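Nitrogenase molybdenum-iron protein alpha chain (Clostridium pasteurianum, PDB 4WES) forms, with the beta chain, the molybdenum-iron component of nitrogenase, which reduces dinitrogen to ammonium on an iron-molybdenum-sulfur cofactor. Local coordinates at residues A[67-72]-A[244-249]; A[106-111]-A[121-126]; A[137-142]-A[165-170]; A[270-275]-A[394-399]. All blocks are in the same frame, centred on the assembly; numbering follows the deposited sequence. Where two conformers were deposited one is given.

Contact 1 of 4, residues A[67-72]-A[244-249]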
loop_
_atom_site.group_PDB
_atom_site.type_symbol
_atom_site.label_atom_id
_atom_site.label_comp_id
_atom_site.label_asym_id
_atom_site.label_seq_id
_atom_site.Cartn_x
_atom_site.Cartn_y
_atom_site.Cartn_z
ATOM N N LYS A 67 -27.133 6.412 -20.629
ATOM C CA LYS A 67 -26.495 5.291 -19.962
ATOM C C LYS A 67 -26.959 3.928 -20.408
ATOM O O LYS A 67 -26.301 2.937 -20.120
ATOM C CB LYS A 67 -26.699 5.436 -18.452
ATOM C CG LYS A 67 -28.160 5.302 -18.022
ATOM C CD LYS A 67 -28.438 5.840 -16.644
ATOM C CE LYS A 67 -29.915 5.905 -16.385
ATOM N NZ LYS A 67 -30.214 6.426 -15.034
ATOM N N ASP A 68 -28.133 3.855 -21.061
ATOM C CA ASP A 68 -28.681 2.553 -21.500
ATOM C C ASP A 68 -28.647 2.425 -23.018
ATOM O O ASP A 68 -29.272 1.507 -23.585
ATOM C CB ASP A 68 -30.072 2.295 -20.929
ATOM C CG ASP A 68 -31.099 3.330 -21.332
ATOM O OD1 ASP A 68 -30.760 4.344 -21.957
ATOM O OD2 ASP A 68 -32.255 3.092 -20.979
ATOM N N MET A 69 -27.860 3.288 -23.659
ATOM C CA MET A 69 -27.513 3.185 -25.062
ATOM C C MET A 69 -26.081 2.701 -25.182
ATOM O O MET A 69 -25.225 3.221 -24.465
ATOM C CB MET A 69 -27.739 4.573 -25.694
ATOM C CG MET A 69 -27.406 4.794 -27.143
ATOM S SD MET A 69 -28.127 6.376 -27.641
ATOM C CE MET A 69 -27.401 6.434 -29.298
ATOM N N VAL A 70 -25.820 1.717 -26.049
ATOM C CA VAL A 70 -24.432 1.286 -26.298
ATOM C C VAL A 70 -23.826 2.191 -27.364
ATOM O O VAL A 70 -24.316 2.267 -28.468
ATOM C CB VAL A 70 -24.364 -0.205 -26.701
ATOM C CG1 VAL A 70 -22.993 -0.550 -27.276
ATOM C CG2 VAL A 70 -24.687 -1.077 -25.518
ATOM N N HIS A 71 -22.757 2.906 -26.981
ATOM C CA HIS A 71 -22.107 3.856 -27.869
ATOM C C HIS A 71 -20.854 3.243 -28.480
ATOM O O HIS A 71 -19.883 3.000 -27.786
ATOM C CB HIS A 71 -21.731 5.131 -27.090
ATOM C CG HIS A 71 -22.899 5.763 -26.415
ATOM N ND1 HIS A 71 -23.859 6.479 -27.083
ATOM C CD2 HIS A 71 -23.235 5.770 -25.110
ATOM C CE1 HIS A 71 -24.757 6.885 -26.201
ATOM N NE2 HIS A 71 -24.385 6.488 -25.000
ATOM N N ILE A 72 -20.921 2.940 -29.778
ATOM C CA ILE A 72 -19.818 2.278 -30.474
ATOM C C ILE A 72 -19.024 3.290 -31.273
ATOM O O ILE A 72 -19.547 3.910 -32.204
ATOM C CB ILE A 72 -20.306 1.158 -31.422
ATOM C CG1 ILE A 72 -21.187 0.138 -30.673
ATOM C CG2 ILE A 72 -19.107 0.482 -32.072
ATOM C CD1 ILE A 72 -21.761 -0.948 -31.582
ATOM N N ALA A 244 -29.214 10.254 -18.141
ATOM C CA ALA A 244 -30.416 10.026 -18.919
ATOM C C ALA A 244 -30.567 8.586 -19.345
ATOM O O ALA A 244 -29.606 7.906 -19.692
ATOM C CB ALA A 244 -30.400 10.888 -20.176
ATOM N N THR A 245 -31.830 8.147 -19.379
ATOM C CA THR A 245 -32.197 6.994 -20.173
ATOM C C THR A 245 -32.560 7.437 -21.580
ATOM O O THR A 245 -33.022 8.577 -21.813
ATOM C CB THR A 245 -33.403 6.240 -19.585
ATOM O OG1 THR A 245 -34.532 7.108 -19.615
ATOM C CG2 THR A 245 -33.096 5.750 -18.195
ATOM N N TYR A 246 -32.429 6.502 -22.518
ATOM C CA TYR A 246 -32.860 6.756 -23.882
ATOM C C TYR A 246 -34.331 7.154 -23.937
ATOM O O TYR A 246 -34.735 8.096 -24.638
ATOM C CB TYR A 246 -32.571 5.503 -24.718
ATOM C CG TYR A 246 -32.892 5.638 -26.172
ATOM C CD1 TYR A 246 -32.041 6.310 -27.033
ATOM C CD2 TYR A 246 -34.055 5.063 -26.713
ATOM C CE1 TYR A 246 -32.301 6.429 -28.369
ATOM C CE2 TYR A 246 -34.307 5.170 -28.068
ATOM C CZ TYR A 246 -33.454 5.849 -28.897
ATOM O OH TYR A 246 -33.742 5.964 -30.224
ATOM N N GLU A 247 -35.175 6.439 -23.176
ATOM C CA GLU A 247 -36.605 6.714 -23.177
ATOM C C GLU A 247 -36.906 8.122 -22.680
ATOM O O GLU A 247 -37.825 8.781 -23.190
ATOM C CB GLU A 247 -37.310 5.655 -22.353
ATOM C CG GLU A 247 -38.817 5.847 -22.247
ATOM C CD GLU A 247 -39.424 4.722 -21.464
ATOM O OE1 GLU A 247 -39.895 4.992 -20.342
ATOM O OE2 GLU A 247 -39.421 3.581 -21.973
ATOM N N LYS A 248 -36.165 8.609 -21.694
ATOM C CA LYS A 248 -36.411 9.977 -21.239
ATOM C C LYS A 248 -36.093 10.976 -22.335
ATOM O O LYS A 248 -36.798 11.988 -22.499
ATOM C CB LYS A 248 -35.678 10.300 -19.930
ATOM C CG LYS A 248 -36.429 9.656 -18.775
ATOM C CD LYS A 248 -35.752 9.519 -17.457
ATOM C CE LYS A 248 -35.572 10.822 -16.795
ATOM N NZ LYS A 248 -34.996 10.733 -15.384
ATOM N N VAL A 249 -35.010 10.758 -23.093
ATOM C CA VAL A 249 -34.744 11.647 -24.196
ATOM C C VAL A 249 -35.864 11.567 -25.248
ATOM O O VAL A 249 -36.300 12.590 -25.793
ATOM C CB VAL A 249 -33.354 11.382 -24.801
ATOM C CG1 VAL A 249 -33.041 12.372 -25.897
ATOM C CG2 VAL A 249 -32.256 11.434 -23.724
HETATM O O HOH W 1 -34.613 3.812 -21.990
#
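K67 and D68, at the beginning of the segment that runs into strand 69-74, meet the loop that leads into helix 246-250: D68 and T245 have their CA atoms 5.8 Å apart, and K67 N donates to A244 O at 3.0 Å. Past this bond, D68 turns its carboxylate onto the start of the helix. Its CG sits between the backbone N and the carbonyl carbon (chi1 60°), and OD1 lies 2.8 Å from Y246 N. The syn lone pair of OD1 accepts this N-H at 159°. OD2 serves the next amide indirectly, taking a hydrogen from a water at 2.7 Å that itself accepts from E247 N at 2.9 Å. The third N-H is held from within the helix segment, since T245 OG1 accepts from K248 N at 3.0 Å. With its negative charge at the amino end of a helix, D68 probably interacts favourably with the helix dipole. K67 runs extended beside T245, and its NZ goes on to D243, E94 and the carbonyl of K92. M69 brings SD to 5.1 Å from the ring centroid of Y246, an oblique Met-aromatic contact, while the phenol OH bonds to NE2 of H170. The arrangement is a helix N-cap: T245 is the N-cap residue, and D68, remote in sequence, adds a second side-chain acceptor. It joins the parallel sheet containing strand 69-74 to the connection between strands 235-239 and 257-260 of another parallel sheet, two neighbouring alpha/beta units of the nitrogenase fold.

Contact 2 of 4, residues A[106-111]-A[121-126]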
loop_
_atom_site.group_PDB
_atom_site.type_symbol
_atom_site.label_atom_id
_atom_site.label_comp_id
_atom_site.label_asym_id
_atom_site.label_seq_id
_atom_site.Cartn_x
_atom_site.Cartn_y
_atom_site.Cartn_z
ATOM N N PHE A 106 -16.842 0.927 -26.029
ATOM C CA PHE A 106 -17.098 0.005 -27.130
ATOM C C PHE A 106 -16.541 0.577 -28.418
ATOM O O PHE A 106 -16.742 1.743 -28.694
ATOM C CB PHE A 106 -18.606 -0.164 -27.290
ATOM C CG PHE A 106 -19.299 -0.699 -26.070
ATOM C CD1 PHE A 106 -19.242 -2.045 -25.772
ATOM C CD2 PHE A 106 -19.983 0.130 -25.223
ATOM C CE1 PHE A 106 -19.878 -2.520 -24.655
ATOM C CE2 PHE A 106 -20.662 -0.346 -24.111
ATOM C CZ PHE A 106 -20.578 -1.674 -23.816
ATOM N N SER A 107 -15.918 -0.266 -29.239
ATOM C CA SER A 107 -15.438 0.240 -30.508
ATOM C C SER A 107 -15.207 -0.876 -31.494
ATOM O O SER A 107 -15.247 -2.074 -31.174
ATOM C CB SER A 107 -14.141 0.969 -30.326
ATOM O OG SER A 107 -13.099 0.044 -30.089
ATOM N N THR A 108 -14.978 -0.476 -32.761
ATOM C CA THR A 108 -14.652 -1.431 -33.805
ATOM C C THR A 108 -13.151 -1.631 -33.954
ATOM O O THR A 108 -12.736 -2.485 -34.734
ATOM C CB THR A 108 -15.225 -0.981 -35.148
ATOM O OG1 THR A 108 -14.749 0.337 -35.430
ATOM C CG2 THR A 108 -16.753 -1.002 -35.128
ATOM N N ASP A 109 -12.324 -0.901 -33.182
ATOM C CA ASP A 109 -10.895 -1.191 -33.116
ATOM C C ASP A 109 -10.299 -1.390 -34.524
ATOM O O ASP A 109 -9.697 -2.401 -34.825
ATOM C CB ASP A 109 -10.665 -2.420 -32.221
ATOM C CG ASP A 109 -9.226 -2.754 -31.932
ATOM O OD1 ASP A 109 -8.321 -1.893 -32.063
ATOM O OD2 ASP A 109 -9.015 -3.913 -31.516
ATOM N N MET A 110 -10.491 -0.376 -35.367
ATOM C CA MET A 110 -10.119 -0.506 -36.761
ATOM C C MET A 110 -8.624 -0.813 -36.905
ATOM O O MET A 110 -7.775 -0.254 -36.190
ATOM C CB MET A 110 -10.538 0.754 -37.525
ATOM C CG MET A 110 -12.055 0.959 -37.698
ATOM S SD MET A 110 -12.569 2.541 -38.463
ATOM C CE MET A 110 -11.484 2.628 -39.869
ATOM N N GLN A 111 -8.377 -1.709 -37.847
ATOM C CA GLN A 111 -7.035 -2.154 -38.194
ATOM C C GLN A 111 -6.695 -1.719 -39.617
ATOM O O GLN A 111 -7.547 -1.162 -40.331
ATOM C CB GLN A 111 -6.978 -3.687 -38.086
ATOM C CG GLN A 111 -7.329 -4.229 -36.725
ATOM C CD GLN A 111 -6.288 -3.849 -35.714
ATOM O OE1 GLN A 111 -5.125 -4.270 -35.816
ATOM N NE2 GLN A 111 -6.667 -3.079 -34.718
ATOM N N ASN A 121 -18.064 -3.898 -42.771
ATOM C CA ASN A 121 -18.447 -5.240 -42.295
ATOM C C ASN A 121 -18.104 -5.432 -40.839
ATOM O O ASN A 121 -18.890 -6.021 -40.106
ATOM C CB ASN A 121 -17.785 -6.325 -43.130
ATOM C CG ASN A 121 -18.426 -6.458 -44.471
ATOM O OD1 ASN A 121 -17.764 -6.794 -45.447
ATOM N ND2 ASN A 121 -19.729 -6.180 -44.528
ATOM N N LYS A 122 -16.987 -4.873 -40.371
ATOM C CA LYS A 122 -16.667 -4.983 -38.975
ATOM C C LYS A 122 -17.660 -4.192 -38.133
ATOM O O LYS A 122 -18.064 -4.608 -37.053
ATOM C CB LYS A 122 -15.235 -4.518 -38.702
ATOM C CG LYS A 122 -14.732 -4.862 -37.304
ATOM C CD LYS A 122 -13.260 -4.571 -37.116
ATOM C CE LYS A 122 -12.711 -5.215 -35.864
ATOM N NZ LYS A 122 -11.302 -4.782 -35.640
ATOM N N LEU A 123 -18.056 -3.021 -38.637
ATOM C CA LEU A 123 -19.039 -2.218 -37.938
ATOM C C LEU A 123 -20.372 -2.975 -37.815
ATOM O O LEU A 123 -20.968 -3.025 -36.742
ATOM C CB LEU A 123 -19.263 -0.877 -38.623
ATOM C CG LEU A 123 -20.316 0.013 -38.031
ATOM C CD1 LEU A 123 -20.038 0.320 -36.570
ATOM C CD2 LEU A 123 -20.438 1.269 -38.858
ATOM N N LYS A 124 -20.859 -3.535 -38.924
ATOM C CA LYS A 124 -22.088 -4.341 -38.863
ATOM C C LYS A 124 -21.950 -5.433 -37.818
ATOM O O LYS A 124 -22.841 -5.635 -36.982
ATOM C CB LYS A 124 -22.334 -4.988 -40.241
ATOM C CG LYS A 124 -23.374 -6.096 -40.223
ATOM C CD LYS A 124 -23.648 -6.662 -41.600
ATOM C CE LYS A 124 -22.458 -7.303 -42.238
ATOM N NZ LYS A 124 -22.085 -8.622 -41.641
ATOM N N ASP A 125 -20.851 -6.172 -37.869
ATOM C CA ASP A 125 -20.662 -7.270 -36.954
ATOM C C ASP A 125 -20.568 -6.834 -35.507
ATOM O O ASP A 125 -21.096 -7.507 -34.609
ATOM C CB ASP A 125 -19.453 -8.116 -37.346
ATOM C CG ASP A 125 -19.621 -8.871 -38.657
ATOM O OD1 ASP A 125 -20.750 -9.006 -39.166
ATOM O OD2 ASP A 125 -18.563 -9.365 -39.170
ATOM N N ALA A 126 -19.960 -5.664 -35.274
ATOM C CA ALA A 126 -19.881 -5.116 -33.924
ATOM C C ALA A 126 -21.233 -4.686 -33.401
ATOM O O ALA A 126 -21.550 -4.867 -32.222
ATOM C CB ALA A 126 -18.902 -3.951 -33.876
HETATM O O HOH W 2 -10.124 -5.872 -33.324
#
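T108 turns its methyl group onto helix 120-134: CG2 lies 3.8 Å from both CA and CD1 of L123 and 3.9 Å from CB of A126, two residues about one helical turn apart. Its hydroxyl takes no part there, because OG1 bonds to H74 ND1 and to the backbone N of G75. The carbonyl of T108 meets K122, whose NZ makes a weak hydrogen bond to T108 O at 2.9 Å. That amine arrives at the end of an extended chain, CG anti to the backbone N (chi1 -168°), which runs past the same oxygen. T108 follows strand 106-107, an outermost strand, within this chain, of the parallel sheet that also holds strand 69-74; there F106 and S107 pair antiparallel with a strand of the beta chain and carry the sheet across the interface. D109 then takes left-handed backbone angles (47°/56°), and its carbonyl O also receives K122 NZ, at 3.0 Å and from above the carbonyl plane. A water accepts from K122 NZ at 2.8 Å and donates to D109 OD2, whose carboxylate forms salt bridges with K21 and R16 of the beta chain. The side chain of M110, modelled in two conformers, lies about 8 Å from the [8Fe-7S] cluster. Q111 bends back so that NE2 donates to D109 O at 3.1 Å, reaching it from the face opposite K122 NZ; two donors therefore grip that one oxygen.

Contact 3 of 4, residues A[137-142]-A[165-170]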
loop_
_atom_site.group_PDB
_atom_site.type_symbol
_atom_site.label_atom_id
_atom_site.label_comp_id
_atom_site.label_asym_id
_atom_site.label_seq_id
_atom_site.Cartn_x
_atom_site.Cartn_y
_atom_site.Cartn_z
ATOM N N ALA A 137 -31.236 -0.148 -25.080
ATOM C CA ALA A 137 -32.369 0.608 -25.582
ATOM C C ALA A 137 -32.154 1.051 -27.027
ATOM O O ALA A 137 -33.093 1.211 -27.801
ATOM C CB ALA A 137 -32.618 1.800 -24.693
ATOM N N ALA A 138 -30.891 1.308 -27.363
ATOM C CA ALA A 138 -30.467 1.838 -28.670
ATOM C C ALA A 138 -28.975 1.647 -28.767
ATOM O O ALA A 138 -28.307 1.424 -27.753
ATOM C CB ALA A 138 -30.843 3.294 -28.837
ATOM N N ILE A 139 -28.476 1.767 -29.978
ATOM C CA ILE A 139 -27.037 1.753 -30.263
ATOM C C ILE A 139 -26.685 3.010 -31.005
ATOM O O ILE A 139 -27.423 3.444 -31.897
ATOM C CB ILE A 139 -26.654 0.487 -31.060
ATOM C CG1 ILE A 139 -26.898 -0.753 -30.184
ATOM C CG2 ILE A 139 -25.211 0.564 -31.579
ATOM C CD1 ILE A 139 -26.780 -2.084 -30.902
ATOM N N GLY A 140 -25.571 3.645 -30.619
ATOM C CA GLY A 140 -25.009 4.743 -31.391
ATOM C C GLY A 140 -23.736 4.299 -32.088
ATOM O O GLY A 140 -22.985 3.480 -31.561
ATOM N N VAL A 141 -23.490 4.871 -33.271
ATOM C CA VAL A 141 -22.285 4.645 -34.044
ATOM C C VAL A 141 -21.658 5.992 -34.320
ATOM O O VAL A 141 -22.316 6.871 -34.890
ATOM C CB VAL A 141 -22.597 4.003 -35.387
ATOM C CG1 VAL A 141 -21.308 3.846 -36.189
ATOM C CG2 VAL A 141 -23.307 2.672 -35.185
ATOM N N TYR A 142 -20.388 6.171 -33.934
ATOM C CA TYR A 142 -19.755 7.473 -33.961
ATOM C C TYR A 142 -18.545 7.437 -34.889
ATOM O O TYR A 142 -17.616 6.650 -34.663
ATOM C CB TYR A 142 -19.325 7.879 -32.533
ATOM C CG TYR A 142 -20.526 7.934 -31.632
ATOM C CD1 TYR A 142 -21.288 9.075 -31.500
ATOM C CD2 TYR A 142 -20.946 6.810 -30.971
ATOM C CE1 TYR A 142 -22.432 9.087 -30.725
ATOM C CE2 TYR A 142 -22.109 6.778 -30.217
ATOM C CZ TYR A 142 -22.852 7.937 -30.097
ATOM O OH TYR A 142 -24.024 7.950 -29.364
ATOM N N ILE A 165 -32.217 -5.905 -36.176
ATOM C CA ILE A 165 -32.196 -6.182 -34.738
ATOM C C ILE A 165 -33.427 -5.654 -33.988
ATOM O O ILE A 165 -33.751 -6.108 -32.888
ATOM C CB ILE A 165 -30.904 -5.691 -34.070
ATOM C CG1 ILE A 165 -30.813 -4.162 -34.035
ATOM C CG2 ILE A 165 -29.708 -6.352 -34.729
ATOM C CD1 ILE A 165 -29.549 -3.633 -33.370
ATOM N N GLY A 166 -34.136 -4.692 -34.575
ATOM C CA GLY A 166 -35.396 -4.256 -34.007
ATOM C C GLY A 166 -35.300 -3.187 -32.935
ATOM O O GLY A 166 -36.261 -2.991 -32.214
ATOM N N ILE A 167 -34.150 -2.505 -32.836
ATOM C CA ILE A 167 -33.987 -1.351 -31.945
ATOM C C ILE A 167 -33.351 -0.238 -32.759
ATOM O O ILE A 167 -32.767 -0.466 -33.824
ATOM C CB ILE A 167 -33.137 -1.651 -30.660
ATOM C CG1 ILE A 167 -31.698 -2.018 -31.003
ATOM C CG2 ILE A 167 -33.848 -2.694 -29.808
ATOM C CD1 ILE A 167 -30.785 -1.962 -29.802
ATOM N N PRO A 168 -33.421 0.992 -32.236
ATOM C CA PRO A 168 -32.850 2.109 -32.990
ATOM C C PRO A 168 -31.319 2.043 -33.029
ATOM O O PRO A 168 -30.694 1.652 -32.024
ATOM C CB PRO A 168 -33.312 3.326 -32.207
ATOM C CG PRO A 168 -34.572 2.886 -31.470
ATOM C CD PRO A 168 -34.224 1.471 -31.112
ATOM N N VAL A 169 -30.744 2.423 -34.159
ATOM C CA VAL A 169 -29.299 2.568 -34.302
ATOM C C VAL A 169 -29.084 3.944 -34.891
ATOM O O VAL A 169 -29.578 4.246 -35.972
ATOM C CB VAL A 169 -28.668 1.471 -35.175
ATOM C CG1 VAL A 169 -27.169 1.588 -35.170
ATOM C CG2 VAL A 169 -29.071 0.078 -34.686
ATOM N N HIS A 170 -28.335 4.781 -34.193
ATOM C CA HIS A 170 -28.147 6.177 -34.587
ATOM C C HIS A 170 -26.712 6.425 -34.994
ATOM O O HIS A 170 -25.793 6.234 -34.190
ATOM C CB HIS A 170 -28.500 7.116 -33.451
ATOM C CG HIS A 170 -29.906 6.928 -32.965
ATOM N ND1 HIS A 170 -30.986 7.150 -33.779
ATOM C CD2 HIS A 170 -30.410 6.552 -31.772
ATOM C CE1 HIS A 170 -32.093 6.932 -33.099
ATOM N NE2 HIS A 170 -31.782 6.548 -31.889
#
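I139 and V169 pair as neighbours in a parallel sheet, their CA atoms 4.7 Å apart, and G140 with H170 forms the next bridge; strand 138-143, helix 154-165 and strand 169-172 together make a beta-alpha-beta crossover of the kind found in Rossmann-like domains. Three backbone hydrogen bonds set the register. I139 gives both its N and its O to residues on the two sides of V169, as a parallel ladder requires: I139 N donates to P168 O at 3.0 Å, and H170 N donates to I139 O at 2.8 Å. The ladder continues with V141 N to H170 O, also 2.8 Å, and all three bonds have 163° at the hydrogen. CA-H...O contacts supplement them, such as V169 CA to I139 O at 3.2 Å. The apolar contacts lie mainly on the sheet face that carries I139, V141 and V169, where I139 CG2 touches V169 CG1 at 4.2 Å. Helix 120-134 covers this side, with L123 on V141 and Y131 on both I165 and I167. G166, with positive phi (86°), turns the chain out of helix 154-165 toward the sheet, and I165 and I167 on its two sides both point back to the first strand. I167 CD1 rests against A138 CA and against CG1 of I139. From there the extended end of I139 (chi2 171°) carries CD1 to 4.0 Å from I165 CD1.

Contact 4 of 4, residues A[270-275]-A[394-399]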
loop_
_atom_site.group_PDB
_atom_site.type_symbol
_atom_site.label_atom_id
_atom_site.label_comp_id
_atom_site.label_asym_id
_atom_site.label_seq_id
_atom_site.Cartn_x
_atom_site.Cartn_y
_atom_site.Cartn_z
ATOM N N ALA A 270 -32.834 23.478 -27.946
ATOM C CA ALA A 270 -33.746 24.421 -27.314
ATOM C C ALA A 270 -34.551 25.177 -28.355
ATOM O O ALA A 270 -35.781 25.306 -28.263
ATOM C CB ALA A 270 -33.008 25.381 -26.408
ATOM N N GLU A 271 -33.864 25.692 -29.368
ATOM C CA GLU A 271 -34.525 26.403 -30.458
ATOM C C GLU A 271 -35.508 25.504 -31.199
ATOM O O GLU A 271 -36.651 25.909 -31.490
ATOM C CB GLU A 271 -33.488 26.921 -31.438
ATOM C CG GLU A 271 -32.574 28.042 -30.980
ATOM C CD GLU A 271 -31.475 28.395 -31.995
ATOM O OE1 GLU A 271 -31.379 27.733 -33.064
ATOM O OE2 GLU A 271 -30.703 29.336 -31.732
ATOM N N MET A 272 -35.054 24.319 -31.570
ATOM C CA MET A 272 -35.890 23.433 -32.381
ATOM C C MET A 272 -37.108 22.935 -31.627
ATOM O O MET A 272 -38.169 22.757 -32.221
ATOM C CB MET A 272 -35.083 22.278 -32.975
ATOM C CG MET A 272 -34.094 22.761 -34.014
ATOM S SD MET A 272 -33.199 21.473 -34.899
ATOM C CE MET A 272 -32.003 20.983 -33.665
ATOM N N MET A 273 -36.978 22.688 -30.323
ATOM C CA MET A 273 -38.132 22.280 -29.531
ATOM C C MET A 273 -39.157 23.406 -29.436
ATOM O O MET A 273 -40.366 23.159 -29.416
ATOM C CB MET A 273 -37.719 21.778 -28.158
ATOM C CG MET A 273 -37.006 20.453 -28.202
ATOM S SD MET A 273 -36.631 19.768 -26.577
ATOM C CE MET A 273 -38.249 19.192 -26.084
ATOM N N GLU A 274 -38.690 24.650 -29.322
ATOM C CA GLU A 274 -39.603 25.770 -29.337
ATOM C C GLU A 274 -40.335 25.850 -30.684
ATOM O O GLU A 274 -41.554 26.023 -30.725
ATOM C CB GLU A 274 -38.904 27.097 -29.031
ATOM C CG GLU A 274 -39.877 28.264 -28.919
ATOM C CD GLU A 274 -39.292 29.550 -28.410
ATOM O OE1 GLU A 274 -38.114 29.581 -28.022
ATOM O OE2 GLU A 274 -40.022 30.545 -28.458
ATOM N N THR A 275 -39.605 25.718 -31.803
ATOM C CA THR A 275 -40.233 25.821 -33.107
ATOM C C THR A 275 -41.233 24.679 -33.349
ATOM O O THR A 275 -42.346 24.897 -33.858
ATOM C CB THR A 275 -39.157 25.794 -34.185
ATOM O OG1 THR A 275 -38.286 26.910 -33.969
ATOM C CG2 THR A 275 -39.756 25.802 -35.557
ATOM N N PRO A 394 -23.943 20.303 -40.902
ATOM C CA PRO A 394 -25.314 20.422 -41.397
ATOM C C PRO A 394 -26.240 21.248 -40.501
ATOM O O PRO A 394 -26.177 21.168 -39.274
ATOM C CB PRO A 394 -25.799 18.962 -41.427
ATOM C CG PRO A 394 -24.562 18.177 -41.639
ATOM C CD PRO A 394 -23.549 18.892 -40.789
ATOM N N GLU A 395 -27.110 21.998 -41.155
ATOM C CA GLU A 395 -28.177 22.732 -40.512
ATOM C C GLU A 395 -29.502 22.056 -40.825
ATOM O O GLU A 395 -29.826 21.810 -41.988
ATOM C CB GLU A 395 -28.235 24.147 -41.069
ATOM C CG GLU A 395 -27.025 25.010 -40.803
ATOM C CD GLU A 395 -26.873 25.362 -39.332
ATOM O OE1 GLU A 395 -25.758 25.783 -38.958
ATOM O OE2 GLU A 395 -27.864 25.223 -38.573
ATOM N N ILE A 396 -30.266 21.770 -39.793
ATOM C CA ILE A 396 -31.575 21.256 -40.069
ATOM C C ILE A 396 -32.621 22.253 -39.634
ATOM O O ILE A 396 -32.392 23.140 -38.800
ATOM C CB ILE A 396 -31.815 19.883 -39.453
ATOM C CG1 ILE A 396 -31.917 20.018 -37.936
ATOM C CG2 ILE A 396 -30.717 18.907 -39.897
ATOM C CD1 ILE A 396 -32.443 18.782 -37.239
ATOM N N THR A 397 -33.753 22.179 -40.311
ATOM C CA THR A 397 -34.846 23.057 -39.982
ATOM C C THR A 397 -36.034 22.215 -39.614
ATOM O O THR A 397 -36.284 21.158 -40.197
ATOM C CB THR A 397 -35.259 24.018 -41.116
ATOM O OG1 THR A 397 -36.082 23.327 -42.045
ATOM C CG2 THR A 397 -34.048 24.639 -41.834
ATOM N N VAL A 398 -36.730 22.652 -38.578
ATOM C CA VAL A 398 -37.968 22.006 -38.168
ATOM C C VAL A 398 -39.112 22.994 -38.365
ATOM O O VAL A 398 -38.888 24.180 -38.532
ATOM C CB VAL A 398 -37.913 21.495 -36.708
ATOM C CG1 VAL A 398 -36.846 20.420 -36.534
ATOM C CG2 VAL A 398 -37.686 22.645 -35.738
ATOM N N THR A 399 -40.330 22.500 -38.241
ATOM C CA THR A 399 -41.528 23.321 -38.413
ATOM C C THR A 399 -42.534 22.898 -37.363
ATOM O O THR A 399 -42.366 21.854 -36.731
ATOM C CB THR A 399 -42.122 23.112 -39.810
ATOM O OG1 THR A 399 -42.511 21.742 -40.006
ATOM C CG2 THR A 399 -41.151 23.549 -40.913
#
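M272 and I396 meet with their side chains at about a right angle, the sulfur of the methionine lying against the outer carbons of the isoleucine: SD is 3.6 Å from I396 CG1 and equally far from CD1. I396 was modelled in two conformers, so this contact describes one of them. The methionine has CG anti to the carbonyl carbon (chi1 -68°); chi2 (-174°) extends the chain to SD, and the bend at chi3 turns only the CE methyl. V398 also stands at about a right angle to M272, but nearer the helix backbone. One branch, CG2, reaches M272 CB at 3.8 Å and M272 O at 3.6 Å; the other, CG1, faces SD at 4.1 Å, so both branches lie along one side of the methionine chain. Helix 263-277, on which M272 lies, follows the cofactor ligand C262 and bridges the parallel strands 257-260 and 281-283 in a beta-alpha-beta unit. A270 and M273 turn toward those strands, whereas M272 and T275, one helical turn apart, receive an irregular, extended segment of the loop between helices 372-376 and 411-419. T275 places CG2 anti to its backbone N, and this methyl comes within 3.8 Å of V398 CG2 and 3.5 Å of V398 O. CG2 of V398 thus lies between T275 and M272, touching both. Helix 182-196 also packs here: M194 lies on M272, while N191 and T195 meet I396. Beyond V398, the backbone of T399 passes T275 O, its C atom 4.0 Å from that oxygen.

In the fold
From the N terminus, residues 67-72 open contact 1, a long loop that closes only at 244-249. Two shorter loops lie wholly within it, one after the other: contact 2, closed by 121-126, and contact 3, closed by 165-170. No loops cross. Strands 106-107, 69-74, 138-143 and 169-172 form one parallel sheet, so contacts 1, 2 and 3 all reach it; helix 120-134, which carries one side of contact 2, leads directly into strand 138-143 of contact 3. Contact 1 then ties the sheet to the next alpha/beta unit. Contact 4 opens after contact 1 has closed and joins that unit to a later loop; its nearest atoms lie about 7 Å from contact 1.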